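Side-chain contact in secreted protein (Streptomyces lividans TK24, PDB 5LXZ), which is a secreted copper metalloradical enzyme of family AA5, a galactose oxidase relative that probably oxidises its substrates at a mononuclear copper centre: residues G130-G135 / G139-S144. The protein carries 1 engineered substitution. Sequence-based numbering, arbitrary orientation. Where two conformers were deposited one is given.
Sequences GTKFTG and GKTFVS
Thr134 and Thr141 share a hydrogen bond across a non-hydrogen-bonded pair of an antiparallel beta hairpin, Thr134 OG1 to Thr141 OG1 at 2.8 Å. Both threonines set OG1 anti to the carbonyl carbon (chi1 -58° and -63°), which brings the two oxygens together over the strands. On this same face Thr141 CG2 lies 4.0 Å from Lys132 CB. The opposite face carries Phe133 and Phe142. Phe142 O sits in the plane of the Phe133 ring, at its edge, and accepts a hydrogen bond from Phe133 N at 2.8 Å, while Phe142 N returns a bond to Phe133 O. Beyond the ladder, Ser144 OG accepts a weak bond from Thr131 N. In the second shell, both rings touch Val176 and Tyr193 inside the GlxA beta-barrel domain, and Gln196 NE2 bonds to Thr134 OG1. With a valine at Thr134, Thr141 OG1 and Gln196 NE2 would probably each lose a hydrogen-bond partner. The hairpin is thus two-sided: its aromatic face is buried against neighbouring barrel strands, whereas its partly exposed threonine face is tied across the strands by one hydroxyl-hydroxyl hydrogen bond, next to a bound phosphate that probably comes from the crystallisation liquor.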
# COMPACT_ATOMS: atom_id res chain seq x y z
N GLY A 130 24.26 22.54 -18.59
CA GLY A 130 25.07 21.58 -19.30
C GLY A 130 26.02 20.81 -18.39
O GLY A 130 26.83 20.03 -18.88
N THR A 131 25.86 20.97 -17.08
CA THR A 131 26.59 20.14 -16.12
C THR A 131 26.10 18.70 -16.25
O THR A 131 24.89 18.44 -16.30
CB THR A 131 26.42 20.67 -14.70
OG1 THR A 131 27.04 21.95 -14.58
CG2 THR A 131 27.04 19.74 -13.62
N LYS A 132 27.07 17.78 -16.27
CA LYS A 132 26.81 16.34 -16.39
C LYS A 132 26.90 15.70 -15.02
O LYS A 132 27.81 15.99 -14.25
CB LYS A 132 27.83 15.70 -17.29
CG LYS A 132 27.61 15.97 -18.76
CD LYS A 132 28.72 15.42 -19.62
CE LYS A 132 28.40 15.58 -21.10
NZ LYS A 132 29.32 14.70 -21.87
N PHE A 133 25.91 14.85 -14.73
CA PHE A 133 25.79 14.15 -13.46
C PHE A 133 25.76 12.69 -13.82
O PHE A 133 24.95 12.29 -14.65
CB PHE A 133 24.47 14.51 -12.79
CG PHE A 133 24.36 15.93 -12.38
CD1 PHE A 133 23.89 16.88 -13.28
CD2 PHE A 133 24.67 16.33 -11.08
CE1 PHE A 133 23.75 18.20 -12.88
CE2 PHE A 133 24.53 17.66 -10.68
CZ PHE A 133 24.07 18.58 -11.60
N THR A 134 26.63 11.87 -13.21
CA THR A 134 26.74 10.45 -13.56
C THR A 134 26.48 9.60 -12.31
O THR A 134 27.09 9.83 -11.28
CB THR A 134 28.09 10.14 -14.19
OG1 THR A 134 28.25 10.96 -15.35
CG2 THR A 134 28.22 8.71 -14.60
N GLY A 135 25.58 8.63 -12.43
CA GLY A 135 25.20 7.83 -11.27
C GLY A 135 26.36 6.93 -10.89
O GLY A 135 26.89 6.16 -11.71
N GLY A 139 25.80 4.28 -13.48
CA GLY A 139 26.69 4.62 -14.60
C GLY A 139 26.06 5.49 -15.64
O GLY A 139 26.69 5.69 -16.68
N LYS A 140 24.86 6.02 -15.39
CA LYS A 140 24.12 6.79 -16.40
C LYS A 140 24.29 8.27 -16.19
O LYS A 140 24.41 8.74 -15.06
CB LYS A 140 22.64 6.40 -16.39
CG LYS A 140 22.50 4.98 -16.94
CD LYS A 140 21.09 4.49 -17.01
CE LYS A 140 21.11 3.07 -17.48
NZ LYS A 140 19.76 2.50 -17.36
N THR A 141 24.30 9.03 -17.28
CA THR A 141 24.56 10.47 -17.25
C THR A 141 23.31 11.29 -17.61
O THR A 141 22.56 10.93 -18.50
CB THR A 141 25.73 10.81 -18.19
OG1 THR A 141 26.91 10.15 -17.70
CG2 THR A 141 26.00 12.29 -18.24
N PHE A 142 23.15 12.38 -16.89
CA PHE A 142 22.08 13.36 -17.08
C PHE A 142 22.66 14.73 -17.05
O PHE A 142 23.65 14.97 -16.35
CB PHE A 142 20.99 13.19 -16.02
CG PHE A 142 20.41 11.81 -16.03
CD1 PHE A 142 21.05 10.76 -15.34
CD2 PHE A 142 19.30 11.50 -16.79
CE1 PHE A 142 20.57 9.50 -15.40
CE2 PHE A 142 18.81 10.21 -16.83
CZ PHE A 142 19.45 9.21 -16.16
N VAL A 143 22.05 15.62 -17.83
CA VAL A 143 22.57 16.97 -18.02
C VAL A 143 21.57 18.01 -17.55
O VAL A 143 20.38 17.87 -17.87
CB VAL A 143 22.84 17.20 -19.52
CG1 VAL A 143 23.64 18.47 -19.72
CG2 VAL A 143 23.59 16.01 -20.12
N SER A 144 22.02 19.03 -16.83
CA SER A 144 21.13 20.12 -16.47
C SER A 144 20.85 21.04 -17.68
O SER A 144 21.67 21.16 -18.57
CB SER A 144 21.73 20.94 -15.35
OG SER A 144 22.97 21.54 -15.77